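Local coordinates for glycosyl hydrolase BlGH5_18 (PDB 7LQX), which is a family GH5_18 glycoside hydrolase that probably cleaves mannose-containing fragments released during the breakdown of N-glycans by a gut bifidobacterium, at residues 222-236 with 270-284. Sequence-based numbering, arbitrary orientation. Where two conformers were deposited one is given.
Sequences AANLGDMTTIHSWVF and RPVWLQEVGAPQNVL. With EDO (1,2-ethanediol), chain D.
The extended Arg270 side chain reaches across to the backbone of residues 222-226 and to Thr229. Its NE meets Thr229 OG1 at 2.8 Å, 3° out of the guanidinium plane; NH1 bonds to Gly226 O (2.8 Å), and NH2 to the carbonyls of Ala222 and Leu225. Four acceptors, with Ala222 O tilted 30° from that plane, hold the group against rotation. Glu276 OE1 accepts a hydrogen bond from Trp234 NE1 (3.0 Å) in the indole plane, while OE2 accepts from 1,2-ethanediol and pairs with Arg64. Glu276 CG sits over the His232 ring in a CH-pi contact, 3.5 Å from its centroid, and the carboxylate, 14° from parallel, lies over the rim; His232 NE2 accepts from Gln275 NE2 (2.8 Å) and ND1 bonds to Glu163. In GH5 enzymes the glutamate ending the seventh barrel strand is the nucleophile, consistent with Glu276. Trp273 N to Thr229 O (2.8 Å) marks parallel pairing; beyond the inverse gamma turn at Leu274, His232 pairs with Glu276, a one-residue shift. Opposite the face of Thr230, His232 and Glu276, Ile231 packs against Val272. Both strands belong to the (beta/alpha)8 barrel, strand 306-312 flanking 272-277; helix 248-264 packs outside, Leu257 on Ile231 and Ser261 on Val272.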
loop_
_atom_site.group_PDB
_atom_site.type_symbol
_atom_site.label_atom_id
_atom_site.label_comp_id
_atom_site.label_asym_id
_atom_site.label_seq_id
_atom_site.Cartn_x
_atom_site.Cartn_y
_atom_site.Cartn_z
ATOM N N ALA A 222 -27.697 5.384 -3.673
ATOM C CA ALA A 222 -27.170 6.660 -3.215
ATOM C C ALA A 222 -28.245 7.491 -2.540
ATOM O O ALA A 222 -27.960 8.215 -1.581
ATOM C CB ALA A 222 -26.578 7.441 -4.387
ATOM N N ALA A 223 -29.477 7.397 -3.021
ATOM C CA ALA A 223 -30.558 8.267 -2.578
ATOM C C ALA A 223 -31.484 7.601 -1.571
ATOM O O ALA A 223 -32.503 8.192 -1.201
ATOM C CB ALA A 223 -31.341 8.782 -3.792
ATOM N N ASN A 224 -31.151 6.400 -1.107
ATOM C CA ASN A 224 -31.989 5.733 -0.116
ATOM C C ASN A 224 -31.227 5.025 0.990
ATOM O O ASN A 224 -31.753 4.937 2.102
ATOM C CB ASN A 224 -32.944 4.743 -0.779
ATOM C CG ASN A 224 -33.928 5.439 -1.662
ATOM O OD1 ASN A 224 -34.955 5.946 -1.196
ATOM N ND2 ASN A 224 -33.611 5.523 -2.934
ATOM N N LEU A 225 -30.030 4.517 0.747
ATOM C CA LEU A 225 -29.263 3.868 1.799
ATOM C C LEU A 225 -28.392 4.900 2.492
ATOM O O LEU A 225 -27.832 5.790 1.844
ATOM C CB LEU A 225 -28.408 2.737 1.230
ATOM C CG LEU A 225 -29.234 1.602 0.624
ATOM C CD1 LEU A 225 -28.309 0.527 0.056
ATOM C CD2 LEU A 225 -30.218 0.983 1.615
ATOM N N GLY A 226 -28.283 4.785 3.811
ATOM C CA GLY A 226 -27.638 5.809 4.603
ATOM C C GLY A 226 -28.587 6.970 4.835
ATOM O O GLY A 226 -29.661 7.049 4.248
ATOM N N ASP A 227 -28.171 7.905 5.695
ATOM C CA ASP A 227 -29.086 8.938 6.176
ATOM C C ASP A 227 -29.211 10.145 5.260
ATOM O O ASP A 227 -30.206 10.869 5.360
ATOM C CB ASP A 227 -28.634 9.405 7.559
ATOM C CG ASP A 227 -28.824 8.347 8.614
ATOM O OD1 ASP A 227 -29.936 7.795 8.703
ATOM O OD2 ASP A 227 -27.872 8.062 9.361
HETATM N N MSE A 228 -28.237 10.395 4.393
HETATM C CA MSE A 228 -28.299 11.534 3.489
HETATM C C MSE A 228 -27.655 11.138 2.175
HETATM O O MSE A 228 -26.708 10.354 2.160
HETATM C CB MSE A 228 -27.515 12.726 4.037
HETATM C CG MSE A 228 -27.957 13.200 5.387
HETATM SE SE MSE A 228 -27.183 14.897 5.900
HETATM C CE MSE A 228 -25.470 14.294 6.460
ATOM N N THR A 229 -28.101 11.738 1.081
ATOM C CA THR A 229 -27.398 11.571 -0.178
ATOM C C THR A 229 -26.125 12.394 -0.129
ATOM O O THR A 229 -26.167 13.581 0.202
ATOM C CB THR A 229 -28.253 12.087 -1.326
ATOM O OG1 THR A 229 -29.496 11.377 -1.333
ATOM C CG2 THR A 229 -27.531 11.900 -2.651
ATOM N N THR A 230 -25.001 11.790 -0.481
ATOM C CA THR A 230 -23.767 12.544 -0.637
ATOM C C THR A 230 -23.514 12.759 -2.123
ATOM O O THR A 230 -23.718 11.852 -2.933
ATOM C CB THR A 230 -22.576 11.819 -0.005
ATOM O OG1 THR A 230 -22.349 10.583 -0.682
ATOM C CG2 THR A 230 -22.819 11.549 1.472
ATOM N N ILE A 231 -23.084 13.969 -2.465
ATOM C CA ILE A 231 -22.749 14.349 -3.831
ATOM C C ILE A 231 -21.348 14.935 -3.828
ATOM O O ILE A 231 -20.992 15.702 -2.927
ATOM C CB ILE A 231 -23.766 15.369 -4.384
ATOM C CG1 ILE A 231 -25.129 14.682 -4.511
ATOM C CG2 ILE A 231 -23.296 15.946 -5.714
ATOM C CD1 ILE A 231 -26.237 15.586 -4.895
ATOM N N HIS A 232 -20.555 14.569 -4.834
ATOM C CA HIS A 232 -19.228 15.139 -5.043
ATOM C C HIS A 232 -19.266 15.747 -6.437
ATOM O O HIS A 232 -19.282 15.011 -7.430
ATOM C CB HIS A 232 -18.129 14.082 -4.971
ATOM C CG HIS A 232 -17.947 13.484 -3.614
ATOM N ND1 HIS A 232 -16.963 12.558 -3.351
ATOM C CD2 HIS A 232 -18.622 13.658 -2.454
ATOM C CE1 HIS A 232 -17.024 12.202 -2.082
ATOM N NE2 HIS A 232 -18.038 12.836 -1.522
ATOM N N SER A 233 -19.290 17.075 -6.519
ATOM C CA SER A 233 -19.536 17.782 -7.775
ATOM C C SER A 233 -18.229 18.327 -8.332
ATOM O O SER A 233 -17.639 19.246 -7.756
ATOM C CB SER A 233 -20.539 18.908 -7.551
ATOM O OG SER A 233 -20.799 19.578 -8.762
ATOM N N TRP A 234 -17.821 17.806 -9.497
ATOM C CA TRP A 234 -16.522 18.096 -10.104
ATOM C C TRP A 234 -16.690 18.407 -11.586
ATOM O O TRP A 234 -16.908 17.503 -12.399
ATOM C CB TRP A 234 -15.563 16.931 -9.886
ATOM C CG TRP A 234 -15.131 16.850 -8.471
ATOM C CD1 TRP A 234 -15.526 15.936 -7.531
ATOM C CD2 TRP A 234 -14.251 17.756 -7.805
ATOM N NE1 TRP A 234 -14.923 16.211 -6.326
ATOM C CE2 TRP A 234 -14.135 17.322 -6.469
ATOM C CE3 TRP A 234 -13.551 18.892 -8.207
ATOM C CZ2 TRP A 234 -13.334 17.977 -5.546
ATOM C CZ3 TRP A 234 -12.762 19.541 -7.286
ATOM C CH2 TRP A 234 -12.662 19.088 -5.971
ATOM N N VAL A 235 -16.539 19.688 -11.941
ATOM C CA VAL A 235 -16.825 20.151 -13.297
ATOM C C VAL A 235 -15.741 19.800 -14.302
ATOM O O VAL A 235 -15.911 20.092 -15.493
ATOM C CB VAL A 235 -17.159 21.658 -13.330
ATOM C CG1 VAL A 235 -18.468 21.922 -12.587
ATOM C CG2 VAL A 235 -16.019 22.501 -12.759
ATOM N N PHE A 236 -14.643 19.169 -13.872
ATOM C CA PHE A 236 -13.703 18.587 -14.826
ATOM C C PHE A 236 -14.227 17.306 -15.472
ATOM O O PHE A 236 -13.517 16.695 -16.283
ATOM C CB PHE A 236 -12.329 18.334 -14.190
ATOM C CG PHE A 236 -12.339 17.434 -12.980
ATOM C CD1 PHE A 236 -12.826 16.136 -13.040
ATOM C CD2 PHE A 236 -11.815 17.882 -11.782
ATOM C CE1 PHE A 236 -12.806 15.322 -11.922
ATOM C CE2 PHE A 236 -11.783 17.065 -10.668
ATOM C CZ PHE A 236 -12.271 15.789 -10.740
ATOM N N ARG A 270 -35.480 13.728 2.355
ATOM C CA ARG A 270 -34.108 13.270 2.533
ATOM C C ARG A 270 -33.120 14.412 2.318
ATOM O O ARG A 270 -33.187 15.101 1.290
ATOM C CB ARG A 270 -33.810 12.152 1.546
ATOM C CG ARG A 270 -32.385 11.639 1.654
ATOM C CD ARG A 270 -32.183 10.521 0.677
ATOM N NE ARG A 270 -30.844 9.927 0.623
ATOM C CZ ARG A 270 -30.428 8.915 1.378
ATOM N NH1 ARG A 270 -31.215 8.421 2.321
ATOM N NH2 ARG A 270 -29.206 8.416 1.200
ATOM N N PRO A 271 -32.193 14.641 3.246
ATOM C CA PRO A 271 -31.183 15.683 3.027
ATOM C C PRO A 271 -30.202 15.297 1.934
ATOM O O PRO A 271 -29.838 14.130 1.778
ATOM C CB PRO A 271 -30.471 15.794 4.385
ATOM C CG PRO A 271 -31.403 15.135 5.380
ATOM C CD PRO A 271 -32.075 14.045 4.588
ATOM N N VAL A 272 -29.775 16.308 1.185
ATOM C CA VAL A 272 -28.707 16.194 0.201
ATOM C C VAL A 272 -27.493 16.939 0.744
ATOM O O VAL A 272 -27.551 18.150 0.972
ATOM C CB VAL A 272 -29.126 16.781 -1.154
ATOM C CG1 VAL A 272 -27.965 16.699 -2.127
ATOM C CG2 VAL A 272 -30.331 16.050 -1.705
ATOM N N TRP A 273 -26.383 16.231 0.925
ATOM C CA TRP A 273 -25.131 16.833 1.369
ATOM C C TRP A 273 -24.220 16.979 0.154
ATOM O O TRP A 273 -23.794 15.981 -0.426
ATOM C CB TRP A 273 -24.487 15.946 2.435
ATOM C CG TRP A 273 -23.237 16.523 3.028
ATOM C CD1 TRP A 273 -22.733 17.767 2.818
ATOM C CD2 TRP A 273 -22.338 15.877 3.941
ATOM N NE1 TRP A 273 -21.567 17.940 3.524
ATOM C CE2 TRP A 273 -21.312 16.798 4.237
ATOM C CE3 TRP A 273 -22.309 14.621 4.545
ATOM C CZ2 TRP A 273 -20.261 16.493 5.096
ATOM C CZ3 TRP A 273 -21.278 14.323 5.406
ATOM C CH2 TRP A 273 -20.260 15.254 5.673
ATOM N N LEU A 274 -23.961 18.222 -0.244
ATOM C CA LEU A 274 -22.898 18.530 -1.200
ATOM C C LEU A 274 -21.592 18.351 -0.435
ATOM O O LEU A 274 -21.003 19.297 0.096
ATOM C CB LEU A 274 -23.074 19.941 -1.716
ATOM C CG LEU A 274 -22.186 20.341 -2.884
ATOM C CD1 LEU A 274 -22.205 19.336 -4.013
ATOM C CD2 LEU A 274 -22.649 21.711 -3.378
ATOM N N GLN A 275 -21.172 17.084 -0.342
ATOM C CA GLN A 275 -20.069 16.682 0.525
ATOM C C GLN A 275 -18.715 17.021 -0.070
ATOM O O GLN A 275 -17.742 17.149 0.683
ATOM C CB GLN A 275 -20.219 15.181 0.812
ATOM C CG GLN A 275 -19.240 14.628 1.823
ATOM C CD GLN A 275 -19.366 13.128 2.021
ATOM O OE1 GLN A 275 -19.622 12.645 3.136
ATOM N NE2 GLN A 275 -19.193 12.389 0.963
ATOM N N GLU A 276 -18.638 17.187 -1.389
ATOM C CA GLU A 276 -17.491 17.806 -2.012
ATOM C C GLU A 276 -17.936 18.725 -3.130
ATOM O O GLU A 276 -18.758 18.341 -3.965
ATOM C CB GLU A 276 -16.539 16.801 -2.677
ATOM C CG GLU A 276 -15.874 15.860 -1.735
ATOM C CD GLU A 276 -14.973 14.870 -2.419
ATOM O OE1 GLU A 276 -14.763 14.955 -3.654
ATOM O OE2 GLU A 276 -14.506 13.965 -1.696
ATOM N N VAL A 277 -17.362 19.915 -3.159
ATOM C CA VAL A 277 -17.407 20.778 -4.330
ATOM C C VAL A 277 -16.112 21.567 -4.320
ATOM O O VAL A 277 -15.725 22.118 -3.285
ATOM C CB VAL A 277 -18.651 21.685 -4.330
ATOM C CG1 VAL A 277 -18.756 22.413 -3.018
ATOM C CG2 VAL A 277 -18.606 22.652 -5.508
ATOM N N GLY A 278 -15.415 21.584 -5.448
ATOM C CA GLY A 278 -14.178 22.327 -5.588
ATOM C C GLY A 278 -14.142 23.066 -6.908
ATOM O O GLY A 278 -15.038 22.928 -7.739
ATOM N N ALA A 279 -13.084 23.858 -7.093
ATOM C CA ALA A 279 -12.935 24.733 -8.255
ATOM C C ALA A 279 -11.691 24.300 -9.018
ATOM O O ALA A 279 -10.622 24.910 -8.876
ATOM C CB ALA A 279 -12.831 26.194 -7.822
ATOM N N PRO A 280 -11.789 23.260 -9.845
ATOM C CA PRO A 280 -10.571 22.610 -10.361
ATOM C C PRO A 280 -9.906 23.392 -11.488
ATOM O O PRO A 280 -10.514 23.672 -12.525
ATOM C CB PRO A 280 -11.077 21.246 -10.853
ATOM C CG PRO A 280 -12.500 21.510 -11.206
ATOM C CD PRO A 280 -13.003 22.501 -10.194
ATOM N N GLN A 281 -8.616 23.674 -11.310
ATOM C CA GLN A 281 -7.889 24.516 -12.256
ATOM C C GLN A 281 -7.348 23.759 -13.456
ATOM O O GLN A 281 -6.640 24.365 -14.264
ATOM C CB GLN A 281 -6.798 25.318 -11.538
ATOM C CG GLN A 281 -7.426 26.402 -10.668
ATOM C CD GLN A 281 -6.470 27.060 -9.706
ATOM O OE1 GLN A 281 -6.830 27.353 -8.567
ATOM N NE2 GLN A 281 -5.251 27.304 -10.155
ATOM N N ASN A 282 -7.659 22.474 -13.620
ATOM C CA ASN A 282 -7.442 21.842 -14.918
ATOM C C ASN A 282 -8.459 22.316 -15.946
ATOM O O ASN A 282 -8.215 22.184 -17.149
ATOM C CB ASN A 282 -7.423 20.313 -14.812
ATOM C CG ASN A 282 -8.666 19.731 -14.157
ATOM O OD1 ASN A 282 -9.522 20.446 -13.641
ATOM N ND2 ASN A 282 -8.758 18.408 -14.169
ATOM N N VAL A 283 -9.571 22.897 -15.496
ATOM C CA VAL A 283 -10.582 23.433 -16.402
ATOM C C VAL A 283 -10.948 24.884 -16.115
ATOM O O VAL A 283 -11.403 25.586 -17.037
ATOM C CB VAL A 283 -11.850 22.548 -16.437
ATOM C CG1 VAL A 283 -11.511 21.172 -17.024
ATOM C CG2 VAL A 283 -12.472 22.419 -15.061
ATOM N N LEU A 284 -10.764 25.383 -14.893
ATOM C CA LEU A 284 -11.035 26.771 -14.550
ATOM C C LEU A 284 -9.734 27.550 -14.388
ATOM O O LEU A 284 -8.688 26.986 -14.066
ATOM C CB LEU A 284 -11.795 26.860 -13.225
ATOM C CG LEU A 284 -13.038 25.990 -13.109
ATOM C CD1 LEU A 284 -13.640 26.149 -11.696
ATOM C CD2 LEU A 284 -14.074 26.261 -14.192
HETATM C C1 EDO D . -11.791 13.764 -3.446
HETATM O O1 EDO D . -12.804 12.775 -3.259
HETATM C C2 EDO D . -10.449 13.150 -3.059
HETATM O O2 EDO D . -10.227 11.992 -3.881
HETATM O O HOH W 1 -16.742 21.380 -9.293
#